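PDB 4EWP: 3-oxoacyl-[acyl-carrier-protein] synthase 3 from Micrococcus luteus NCTC 2665, which probably catalyses the first condensation of fatty acid synthesis, joining a short acyl-CoA primer to malonyl-ACP with release of carbon dioxide. Local coordinates for residues Glu31-Pro36 with Val51-Ala56; Ile301-Asn306 with Met316-Glu321; Gly20-Ala25 with Ala58-Pro63; Val92-Pro95 with Ser100-Ala103; Ala270-His275 with Glu284-Leu289. One frame throughout, in Å; residues are numbered along the deposited sequence.

Contact 1 (Glu31-Pro36 with Val51-Ala56); sequences EDLIGP and VTRQRA
A leucine methyl resting on the face of an arginine joins the short helix 30-33 to strand 52-54, a van der Waals contact between aliphatic carbon and a guanidinium group near the periphery of the subunit. L33 supplies one atom, CD1, which lies 3.5 Å from R53 NE and sits above the guanidinium plane, displaced from its middle toward the rim. The face of a guanidinium group is poor in hydrogen-bonding capacity, so a branched aliphatic tip suits it, while the N-H groups in the plane are kept for oxygens. Those of R53 are well used: NH2 donates to V28 O, and NH1 reaches both F166 O and the side chain of N30. R53 gets there by a bent chain: CG stands between the backbone N and the carbonyl carbon (chi1 75°), and further bends at chi2 and chi3 bring the guanidinium to meet L33 from the opposite direction. The strand pairs antiparallel with strand 27-29 in a small two-stranded sheet, separate from the two five-stranded sheets of the thiolase fold, and R53 ties it to the residues that lead into helix 30-33. R55, two residues on, brings NH2 within 4.1 Å of the same L33 CD1, approaching obliquely, and its NE is held by L168 O. R53 CD in turn lies over one face of the R55 guanidinium, 4.0 Å above its plane.

Contact 2 (Ile301-Asn306 with Met316-Glu321); sequences IADAGN and MHRLLE
R318 reaches from helix 311-322 to D303 on the short helix 301-304, and a salt bridge between their side chains is the whole of the contact. From CB the arginine runs straight: CG is anti to the backbone N (chi1 179°), and CG, CD and NE continue fully extended, so the charge is carried as far from its helix as the chain allows. CB packs beside R23, and NE turns to E322 on the same helix in a second salt bridge. CZ comes no nearer than 3.6 Å to D303 OD2. Beyond it both terminal nitrogens grip that one oxygen end-on: NH1 stands 2.9 Å from D303 OD2 with an N-H...O angle of 155°, and NH2 lies 3.3 Å from D303 OD2 in a more bent bond. The oxygen lies close to the guanidinium plane, but the carboxylate is turned 44° against it and is met on its anti side. NH1 also pairs with D300, so three acids surround one arginine and would be expected to keep it charged. Long and multiply donating, arginine suits this place at the surface, where a charge network joins two helices of the C-terminal half of a thiolase fold.

Contact 3 (Gly20-Ala25 with Ala58-Pro63); sequences GAYRPA and AEETVP
Y22, at the end of strand 13-22, meets E60 in the turn before helix 62-76 through a short hydrogen bond. A first torsion near trans (chi1 -174°) carries the ring out to the glutamate, and OH donates to E60 OE2 over 2.7 Å. The oxygen is met at the ring edge, in the plane of the ring, and offers its anti lone pair; the carboxylate itself is turned 73° from the ring. Tyrosine suits the place because a rigid ring can touch apolar M65 and still end in a donor. R23 comes next and points the other way, to D300 and Q54, as expected for alternation along an extended chain. P24 then borders the same acid: its CA lies 3.6 Å from E60 OE2, and its CB 3.9 Å from E60 OE1, so apolar carbon lines the carboxylate here. At A25 the backbone takes over, since its N donates to a water at 2.8 Å from A25 N, and that water donates to E60 OE2 at 2.6 Å from it. One oxygen thus accepts from both a phenol and a water, while OE1 takes the backbone N of T57. An extended side chain lets E60 span the gap from the centre of an inverse gamma turn. Right after it T61 takes the N-cap position of helix 62-76, its OG1 accepting from V64 N, so the contact pins the edge strand of the N-terminal thiolase-fold sheet to a capped helix start.

Contact 4 (Val92-Pro95 with Ser100-Ala103); sequences VTFP and SAAA
With CG anti to the backbone N of F94 (chi1 -173°), the phenyl ring is swung across to the beginning of helix 101-108, and chi2 turns one of its faces to A101. The methyl of that alanine stands almost over the middle of the ring: CB is 3.6 Å from the F94 ring centroid and only 10° off the ring normal, a clear CH-pi contact. A101 CA also lies over this face, while the peptide before it passes the rim, with A101 N 3.4 Å from F94 CE1 and S100 C 3.7 Å from the same F94 CE1. Alanine suits this position because its single methyl allows the flat ring to lie close against the first turn, and phenylalanine offers a broad apolar surface to cover it. S100 turns its side chain the other way. As the N-cap residue it accepts from A103 N through OG at 3.3 Å, in a bond of 143° at the hydrogen. D118, on strand 116-120, accepts from A101 N and A102 N. Around the ring, P63 of helix 62-76 packs against F94, and W197 of the second subunit touches it too; NE1 of that tryptophan also donates to S100 O. The loop and helix start therefore form part of the dimer interface. No polar bond is made between ring and helix; the contact rests on CH-pi and van der Waals packing, so the N-H groups of the first turn find their acceptors in S100 and D118, and the acid is probably stabilised by the helix dipole.

Contact 5 (Ala270-His275 with Glu284-Leu289); sequences AAFIPH and EFAKQL
F272 and F285 meet edge-to-face where strand 269-274 packs against helix 279-288, two elements of a beta-alpha-beta unit in the C-terminal half of the thiolase fold. The short segments run at 137° to each other with their axes 10.3 Å apart, a separation that large side chains bridge. The tight part is centred on F272. Its first torsion, 171°, sends the ring out from the sheet to the helix, where CZ stands over the middle of the F285 ring, 3.7 Å from F285 CD2; the two planes are 70° apart. One face of F272 receives L289 CD1, 4.0 Å from the F272 ring centroid in a CH-pi contact, and the opposite face is covered by P274 CD. Phenylalanine fits here because its edge, and both its faces, can be used at once in a buried place. Looser are the P274-F285 pair, with P274 CB 4.3 Å from F285 CD1, and the A286 methyl, whose CB is 4.3 Å from F272 CD2. On the helix K287 is exposed, whereas E284 bridges to R280 and packs on helix 240-262. I334 and L332 of the neighbouring strand 330-337 extend the apolar layer under F285 and L289. Just past the strand H275, a predicted active-site residue, touches C123 and N306, and its ND1 is hydrogen-bonded to S311 OG.

Overall arrangement
Along the chain contact 1 falls within the span enclosed by contact 3; contacts 4, 5 and 2 then follow in series. Contacts 3 and 4 lie about 13 Å apart, between centres, and meet where P63 packs on F94, beside the N-terminal five-stranded sheet. Contacts 2 and 5, with centres about 14 Å apart, belong to the C-terminal half and touch through L319 on A271 and N306 on H275. Contact 1 joins the halves: its strand 52-54 bonds to A302 and D303 of contact 2 and, through Q54, to R23 of contact 3. The centres of contacts 4 and 5 are about 30 Å apart, on opposite sides of the chain's centre, with the predicted catalytic residues H275 and N306 in contacts 5 and 2.

Contact 1 (Glu31-Pro36 with Val51-Ala56)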
# COMPACT_ATOMS: atom_id res chain seq x y z
N GLU A 31 15.89 17.35 25.42
CA GLU A 31 16.75 16.96 26.53
C GLU A 31 16.61 15.48 26.90
O GLU A 31 17.54 14.87 27.42
CB GLU A 31 16.47 17.85 27.75
CG GLU A 31 17.56 17.82 28.82
CD GLU A 31 18.67 18.86 28.59
OE1 GLU A 31 18.56 19.67 27.64
OE2 GLU A 31 19.64 18.86 29.38
N ASP A 32 15.43 14.93 26.63
CA ASP A 32 15.15 13.54 26.97
C ASP A 32 15.90 12.59 26.04
O ASP A 32 16.14 11.43 26.38
CB ASP A 32 13.64 13.26 26.89
CG ASP A 32 12.84 14.02 27.94
OD1 ASP A 32 13.43 14.87 28.66
OD2 ASP A 32 11.61 13.79 28.04
N LEU A 33 16.27 13.09 24.87
CA LEU A 33 16.85 12.24 23.83
C LEU A 33 18.36 12.39 23.66
O LEU A 33 19.02 11.52 23.10
CB LEU A 33 16.18 12.52 22.49
CG LEU A 33 14.67 12.34 22.47
CD1 LEU A 33 14.10 12.57 21.06
CD2 LEU A 33 14.32 10.95 22.97
N ILE A 34 18.91 13.51 24.14
CA ILE A 34 20.29 13.86 23.82
C ILE A 34 21.36 12.93 24.40
O ILE A 34 22.48 12.88 23.89
CB ILE A 34 20.60 15.30 24.25
CG1 ILE A 34 20.24 15.49 25.72
CG2 ILE A 34 19.86 16.28 23.36
CD1 ILE A 34 20.65 16.85 26.28
N GLY A 35 21.01 12.20 25.46
CA GLY A 35 21.96 11.33 26.15
C GLY A 35 22.59 10.25 25.29
O GLY A 35 23.80 10.27 25.07
N PRO A 36 21.79 9.29 24.81
CA PRO A 36 22.27 8.15 24.02
C PRO A 36 22.89 8.53 22.66
O PRO A 36 23.61 7.71 22.08
CB PRO A 36 21.00 7.33 23.78
CG PRO A 36 20.04 7.77 24.85
CD PRO A 36 20.34 9.22 25.05
N VAL A 51 12.02 21.43 18.62
CA VAL A 51 12.05 21.68 20.06
C VAL A 51 11.43 20.50 20.78
O VAL A 51 12.02 19.94 21.71
CB VAL A 51 11.26 22.95 20.44
CG1 VAL A 51 11.16 23.10 21.95
CG2 VAL A 51 11.89 24.16 19.82
N THR A 52 10.24 20.12 20.35
CA THR A 52 9.58 18.94 20.86
C THR A 52 9.09 18.10 19.69
O THR A 52 8.89 18.62 18.58
CB THR A 52 8.37 19.30 21.77
OG1 THR A 52 7.35 19.94 20.98
CG2 THR A 52 8.79 20.24 22.89
N ARG A 53 8.90 16.81 19.94
CA ARG A 53 8.21 15.95 18.98
C ARG A 53 7.10 15.15 19.67
O ARG A 53 7.20 14.78 20.84
CB ARG A 53 9.19 15.02 18.25
CG ARG A 53 9.73 13.84 19.07
CD ARG A 53 10.84 14.27 20.00
NE ARG A 53 12.02 14.76 19.28
CZ ARG A 53 12.77 15.78 19.68
NH1 ARG A 53 13.83 16.15 18.97
NH2 ARG A 53 12.47 16.44 20.80
N GLN A 54 6.02 14.93 18.92
CA GLN A 54 4.92 14.09 19.38
C GLN A 54 5.39 12.66 19.54
O GLN A 54 5.97 12.08 18.63
CB GLN A 54 3.77 14.16 18.36
CG GLN A 54 3.12 15.52 18.34
CD GLN A 54 2.33 15.83 17.09
OE1 GLN A 54 1.89 16.96 16.89
NE2 GLN A 54 2.15 14.82 16.23
N ARG A 55 5.17 12.10 20.72
CA ARG A 55 5.49 10.70 20.96
C ARG A 55 4.27 9.96 21.50
O ARG A 55 3.74 10.31 22.56
CB ARG A 55 6.72 10.55 21.87
CG ARG A 55 8.05 10.89 21.18
CD ARG A 55 8.24 10.00 19.94
NE ARG A 55 9.45 10.30 19.17
CZ ARG A 55 10.69 9.94 19.52
NH1 ARG A 55 10.91 9.27 20.65
NH2 ARG A 55 11.72 10.25 18.74
N ALA A 56 3.81 8.97 20.75
CA ALA A 56 2.60 8.23 21.09
C ALA A 56 2.85 7.21 22.17
O ALA A 56 3.94 6.66 22.27
CB ALA A 56 2.05 7.53 19.83

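Contact 2 (Ile301-Asn306 with Met316-Glu321)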
# COMPACT_ATOMS: atom_id res chain seq x y z
N ILE A 301 6.91 21.38 12.27
CA ILE A 301 8.00 20.51 12.74
C ILE A 301 8.62 20.91 14.10
O ILE A 301 9.07 20.04 14.85
CB ILE A 301 9.14 20.42 11.69
CG1 ILE A 301 10.00 19.18 11.93
CG2 ILE A 301 9.99 21.68 11.71
CD1 ILE A 301 11.29 19.19 11.16
N ALA A 302 8.64 22.21 14.41
CA ALA A 302 9.24 22.68 15.66
C ALA A 302 8.62 22.06 16.91
O ALA A 302 9.32 21.83 17.90
CB ALA A 302 9.18 24.21 15.75
N ASP A 303 7.31 21.81 16.87
CA ASP A 303 6.59 21.27 18.02
C ASP A 303 6.15 19.82 17.83
O ASP A 303 5.93 19.11 18.80
CB ASP A 303 5.37 22.11 18.34
CG ASP A 303 5.69 23.58 18.47
OD1 ASP A 303 6.30 23.96 19.49
OD2 ASP A 303 5.36 24.36 17.56
N ALA A 304 6.03 19.40 16.57
CA ALA A 304 5.51 18.06 16.29
C ALA A 304 6.62 17.08 15.95
O ALA A 304 6.43 15.86 16.04
CB ALA A 304 4.51 18.12 15.15
N GLY A 305 7.78 17.60 15.54
CA GLY A 305 8.82 16.77 14.96
C GLY A 305 8.40 16.32 13.57
O GLY A 305 7.39 16.78 13.05
N ASN A 306 9.18 15.42 12.97
CA ASN A 306 8.91 14.90 11.64
C ASN A 306 8.01 13.67 11.74
O ASN A 306 8.44 12.61 12.20
CB ASN A 306 10.25 14.57 10.95
CG ASN A 306 10.09 13.91 9.59
OD1 ASN A 306 9.04 13.36 9.24
ND2 ASN A 306 11.17 13.94 8.80
N MET A 316 -1.21 21.40 7.66
CA MET A 316 -2.33 22.09 7.01
C MET A 316 -3.39 22.41 8.05
O MET A 316 -3.94 23.53 8.09
CB MET A 316 -2.95 21.21 5.93
CG MET A 316 -4.08 21.89 5.19
SD MET A 316 -4.98 20.74 4.16
CE MET A 316 -3.70 20.27 2.98
N HIS A 317 -3.66 21.43 8.90
CA HIS A 317 -4.62 21.58 9.99
C HIS A 317 -4.22 22.73 10.91
O HIS A 317 -5.06 23.55 11.30
CB HIS A 317 -4.74 20.27 10.76
CG HIS A 317 -5.77 20.30 11.85
ND1 HIS A 317 -5.51 20.81 13.11
CD2 HIS A 317 -7.04 19.82 11.90
CE1 HIS A 317 -6.59 20.68 13.87
NE2 HIS A 317 -7.53 20.07 13.16
N ARG A 318 -2.94 22.80 11.26
CA ARG A 318 -2.48 23.87 12.13
C ARG A 318 -2.53 25.22 11.42
O ARG A 318 -2.86 26.22 12.04
CB ARG A 318 -1.06 23.60 12.63
CG ARG A 318 -0.51 24.71 13.52
CD ARG A 318 0.85 24.35 14.06
NE ARG A 318 1.39 25.38 14.94
CZ ARG A 318 2.54 25.28 15.60
NH1 ARG A 318 3.28 24.19 15.49
NH2 ARG A 318 2.95 26.28 16.38
N LEU A 319 -2.22 25.24 10.13
CA LEU A 319 -2.27 26.48 9.37
C LEU A 319 -3.67 27.09 9.42
O LEU A 319 -3.83 28.30 9.58
CB LEU A 319 -1.87 26.23 7.92
CG LEU A 319 -0.73 27.10 7.41
CD1 LEU A 319 0.36 27.20 8.47
CD2 LEU A 319 -0.16 26.56 6.11
N LEU A 320 -4.68 26.23 9.27
CA LEU A 320 -6.07 26.70 9.19
C LEU A 320 -6.60 27.15 10.54
O LEU A 320 -7.38 28.10 10.61
CB LEU A 320 -6.96 25.62 8.59
CG LEU A 320 -6.69 25.46 7.09
CD1 LEU A 320 -7.19 24.13 6.55
CD2 LEU A 320 -7.24 26.66 6.32
N GLU A 321 -6.20 26.47 11.61
CA GLU A 321 -6.60 26.94 12.92
C GLU A 321 -6.01 28.31 13.19
O GLU A 321 -6.72 29.23 13.60
CB GLU A 321 -6.21 25.94 14.00
CG GLU A 321 -7.27 24.90 14.27
CD GLU A 321 -7.09 24.23 15.62
OE1 GLU A 321 -6.08 24.54 16.29
OE2 GLU A 321 -7.95 23.41 16.00

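Contact 3 (Gly20-Ala25 with Ala58-Pro63)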
# COMPACT_ATOMS: atom_id res chain seq x y z
N GLY A 20 -8.42 16.65 9.14
CA GLY A 20 -8.53 16.20 10.51
C GLY A 20 -7.15 15.84 11.03
O GLY A 20 -6.24 15.58 10.25
N ALA A 21 -7.01 15.82 12.35
CA ALA A 21 -5.71 15.66 12.97
C ALA A 21 -5.80 14.83 14.24
O ALA A 21 -6.78 14.90 14.98
CB ALA A 21 -5.11 17.04 13.29
N TYR A 22 -4.76 14.04 14.50
CA TYR A 22 -4.57 13.46 15.82
C TYR A 22 -3.12 13.69 16.22
O TYR A 22 -2.19 13.31 15.50
CB TYR A 22 -4.90 11.96 15.83
CG TYR A 22 -4.86 11.36 17.22
CD1 TYR A 22 -3.65 11.01 17.83
CD2 TYR A 22 -6.03 11.15 17.94
CE1 TYR A 22 -3.61 10.47 19.12
CE2 TYR A 22 -6.00 10.61 19.22
CZ TYR A 22 -4.80 10.28 19.80
OH TYR A 22 -4.81 9.75 21.07
N ARG A 23 -2.94 14.32 17.37
CA ARG A 23 -1.64 14.63 17.91
C ARG A 23 -1.52 14.05 19.30
O ARG A 23 -2.26 14.45 20.20
CB ARG A 23 -1.45 16.15 18.01
CG ARG A 23 -1.34 16.86 16.68
CD ARG A 23 -1.01 18.32 16.90
NE ARG A 23 -1.20 19.10 15.68
CZ ARG A 23 -0.23 19.33 14.79
NH1 ARG A 23 0.98 18.81 14.98
NH2 ARG A 23 -0.49 20.07 13.71
N PRO A 24 -0.59 13.10 19.49
CA PRO A 24 -0.31 12.59 20.84
C PRO A 24 -0.02 13.73 21.81
O PRO A 24 0.62 14.71 21.41
CB PRO A 24 0.93 11.73 20.62
CG PRO A 24 0.77 11.24 19.19
CD PRO A 24 0.19 12.42 18.46
N ALA A 25 -0.47 13.61 23.05
CA ALA A 25 -0.29 14.67 24.04
C ALA A 25 1.14 14.75 24.57
O ALA A 25 1.53 15.75 25.16
CB ALA A 25 -1.27 14.49 25.21
N ALA A 58 1.69 3.48 24.05
CA ALA A 58 1.38 2.14 23.56
C ALA A 58 -0.05 1.99 23.05
O ALA A 58 -0.28 1.29 22.06
CB ALA A 58 1.66 1.10 24.65
N GLU A 59 -1.00 2.63 23.72
CA GLU A 59 -2.42 2.56 23.35
C GLU A 59 -2.72 3.35 22.07
O GLU A 59 -3.69 3.05 21.36
CB GLU A 59 -3.32 3.08 24.48
CG GLU A 59 -3.37 2.21 25.72
CD GLU A 59 -2.08 2.27 26.53
OE1 GLU A 59 -1.47 3.37 26.60
OE2 GLU A 59 -1.69 1.23 27.11
N GLU A 60 -1.91 4.36 21.80
CA GLU A 60 -2.11 5.21 20.63
C GLU A 60 -1.50 4.57 19.39
O GLU A 60 -0.45 5.00 18.89
CB GLU A 60 -1.51 6.59 20.86
CG GLU A 60 -2.31 7.42 21.84
CD GLU A 60 -1.64 8.72 22.16
OE1 GLU A 60 -0.45 8.69 22.58
OE2 GLU A 60 -2.29 9.77 21.97
N THR A 61 -2.17 3.52 18.91
CA THR A 61 -1.68 2.76 17.78
C THR A 61 -1.96 3.50 16.48
O THR A 61 -2.64 4.53 16.46
CB THR A 61 -2.38 1.39 17.71
OG1 THR A 61 -3.80 1.60 17.63
CG2 THR A 61 -2.06 0.54 18.94
N VAL A 62 -1.44 2.97 15.39
CA VAL A 62 -1.77 3.52 14.08
C VAL A 62 -3.30 3.59 13.86
O VAL A 62 -3.83 4.63 13.46
CB VAL A 62 -1.01 2.76 12.96
CG1 VAL A 62 -1.55 3.12 11.56
CG2 VAL A 62 0.49 3.06 13.08
N PRO A 63 -4.03 2.50 14.12
CA PRO A 63 -5.49 2.57 13.91
C PRO A 63 -6.21 3.54 14.85
O PRO A 63 -7.17 4.18 14.42
CB PRO A 63 -5.96 1.13 14.17
CG PRO A 63 -4.76 0.28 13.82
CD PRO A 63 -3.57 1.10 14.30
O HOH W 1 -2.31 11.62 23.79

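Contact 4 (Val92-Pro95 with Ser100-Ala103)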
# COMPACT_ATOMS: atom_id res chain seq x y z
N VAL A 92 3.81 3.19 7.18
CA VAL A 92 4.80 2.10 7.11
C VAL A 92 5.08 1.52 8.47
O VAL A 92 6.02 0.75 8.63
CB VAL A 92 6.15 2.58 6.51
CG1 VAL A 92 5.98 3.06 5.08
CG2 VAL A 92 6.79 3.67 7.39
N THR A 93 4.28 1.88 9.48
CA THR A 93 4.63 1.47 10.84
C THR A 93 3.60 0.54 11.48
O THR A 93 3.77 0.12 12.62
CB THR A 93 4.91 2.69 11.77
OG1 THR A 93 3.91 3.70 11.57
CG2 THR A 93 6.25 3.28 11.45
N PHE A 94 2.53 0.21 10.77
CA PHE A 94 1.56 -0.75 11.27
C PHE A 94 2.24 -2.12 11.29
O PHE A 94 2.66 -2.61 10.25
CB PHE A 94 0.32 -0.73 10.37
CG PHE A 94 -0.84 -1.58 10.88
CD1 PHE A 94 -1.38 -2.58 10.07
CD2 PHE A 94 -1.42 -1.33 12.11
CE1 PHE A 94 -2.48 -3.33 10.50
CE2 PHE A 94 -2.51 -2.08 12.55
CZ PHE A 94 -3.04 -3.08 11.74
N PRO A 95 2.38 -2.71 12.48
CA PRO A 95 3.18 -3.92 12.74
C PRO A 95 2.52 -5.23 12.36
O PRO A 95 2.60 -6.21 13.10
CB PRO A 95 3.38 -3.88 14.26
CG PRO A 95 2.17 -3.19 14.77
CD PRO A 95 1.82 -2.15 13.73
N SER A 100 -4.55 -5.07 6.37
CA SER A 100 -4.17 -3.67 6.45
C SER A 100 -4.77 -2.97 7.67
O SER A 100 -5.70 -3.46 8.31
CB SER A 100 -4.64 -2.95 5.20
OG SER A 100 -6.05 -2.95 5.16
N ALA A 101 -4.23 -1.80 7.97
CA ALA A 101 -4.76 -0.95 9.02
C ALA A 101 -6.05 -0.31 8.52
O ALA A 101 -7.00 -0.08 9.29
CB ALA A 101 -3.74 0.12 9.33
N ALA A 102 -6.07 -0.02 7.22
CA ALA A 102 -7.18 0.65 6.59
C ALA A 102 -8.48 -0.08 6.86
O ALA A 102 -9.54 0.54 7.03
CB ALA A 102 -6.93 0.78 5.08
N ALA A 103 -8.41 -1.40 6.87
CA ALA A 103 -9.62 -2.22 7.02
C ALA A 103 -10.17 -2.05 8.43
O ALA A 103 -11.39 -2.00 8.61
CB ALA A 103 -9.33 -3.70 6.70

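Contact 5 (Ala270-His275 with Glu284-Leu289)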
# COMPACT_ATOMS: atom_id res chain seq x y z
N ALA A 270 -1.63 30.88 -1.17
CA ALA A 270 -1.88 31.38 0.17
C ALA A 270 -0.95 30.68 1.16
O ALA A 270 -0.68 31.19 2.24
CB ALA A 270 -3.31 31.16 0.57
N ALA A 271 -0.46 29.51 0.78
CA ALA A 271 0.38 28.75 1.70
C ALA A 271 1.30 27.78 0.97
O ALA A 271 1.01 27.33 -0.14
CB ALA A 271 -0.47 27.99 2.72
N PHE A 272 2.41 27.46 1.63
CA PHE A 272 3.36 26.47 1.15
C PHE A 272 3.50 25.44 2.25
O PHE A 272 3.93 25.75 3.36
CB PHE A 272 4.71 27.12 0.83
CG PHE A 272 5.81 26.14 0.54
CD1 PHE A 272 5.59 25.07 -0.32
CD2 PHE A 272 7.06 26.28 1.13
CE1 PHE A 272 6.61 24.15 -0.59
CE2 PHE A 272 8.08 25.38 0.87
CZ PHE A 272 7.85 24.30 0.00
N ILE A 273 3.11 24.20 1.96
CA ILE A 273 3.10 23.18 2.99
C ILE A 273 3.97 22.00 2.59
O ILE A 273 3.46 20.98 2.12
CB ILE A 273 1.69 22.69 3.30
CG1 ILE A 273 0.72 23.88 3.41
CG2 ILE A 273 1.70 21.88 4.60
CD1 ILE A 273 -0.73 23.50 3.47
N PRO A 274 5.29 22.14 2.76
CA PRO A 274 6.10 20.97 2.43
C PRO A 274 6.03 19.96 3.58
O PRO A 274 5.78 20.32 4.73
CB PRO A 274 7.52 21.55 2.31
CG PRO A 274 7.51 22.73 3.24
CD PRO A 274 6.10 23.30 3.17
N HIS A 275 6.23 18.70 3.24
CA HIS A 275 6.51 17.69 4.23
C HIS A 275 7.51 18.26 5.25
O HIS A 275 8.52 18.87 4.88
CB HIS A 275 7.09 16.50 3.51
CG HIS A 275 7.87 15.58 4.39
ND1 HIS A 275 7.34 15.01 5.53
CD2 HIS A 275 9.15 15.14 4.30
CE1 HIS A 275 8.26 14.25 6.10
NE2 HIS A 275 9.36 14.32 5.38
N GLU A 284 15.23 26.50 3.22
CA GLU A 284 15.99 26.57 1.97
C GLU A 284 15.04 26.35 0.79
O GLU A 284 15.17 26.99 -0.26
CB GLU A 284 17.11 25.53 1.99
CG GLU A 284 18.20 25.77 0.96
CD GLU A 284 18.73 27.19 0.99
OE1 GLU A 284 19.28 27.60 2.04
OE2 GLU A 284 18.60 27.89 -0.03
N PHE A 285 14.09 25.45 1.00
CA PHE A 285 13.03 25.16 0.03
C PHE A 285 12.19 26.42 -0.27
O PHE A 285 12.05 26.84 -1.42
CB PHE A 285 12.15 24.05 0.61
CG PHE A 285 11.46 23.21 -0.41
CD1 PHE A 285 11.08 21.91 -0.10
CD2 PHE A 285 11.16 23.71 -1.66
CE1 PHE A 285 10.43 21.12 -1.03
CE2 PHE A 285 10.51 22.93 -2.60
CZ PHE A 285 10.14 21.63 -2.28
N ALA A 286 11.66 27.04 0.78
CA ALA A 286 10.88 28.27 0.63
C ALA A 286 11.67 29.35 -0.10
O ALA A 286 11.12 30.07 -0.93
CB ALA A 286 10.42 28.78 2.01
N LYS A 287 12.96 29.47 0.21
CA LYS A 287 13.79 30.48 -0.45
C LYS A 287 13.90 30.17 -1.95
O LYS A 287 13.87 31.07 -2.79
CB LYS A 287 15.18 30.52 0.18
CG LYS A 287 16.18 31.39 -0.57
CD LYS A 287 17.53 31.44 0.15
CE LYS A 287 18.61 32.10 -0.72
NZ LYS A 287 19.90 32.30 0.00
N GLN A 288 14.02 28.90 -2.28
CA GLN A 288 14.27 28.51 -3.66
C GLN A 288 13.03 28.79 -4.54
O GLN A 288 13.13 29.14 -5.73
CB GLN A 288 14.70 27.04 -3.71
CG GLN A 288 15.28 26.58 -5.03
CD GLN A 288 16.59 27.28 -5.38
OE1 GLN A 288 17.27 27.84 -4.51
NE2 GLN A 288 16.95 27.26 -6.67
N LEU A 289 11.85 28.69 -3.93
CA LEU A 289 10.59 28.95 -4.63
C LEU A 289 10.26 30.42 -4.81
O LEU A 289 9.23 30.76 -5.39
CB LEU A 289 9.43 28.26 -3.92
CG LEU A 289 9.50 26.74 -3.97
CD1 LEU A 289 8.24 26.13 -3.36
CD2 LEU A 289 9.68 26.29 -5.41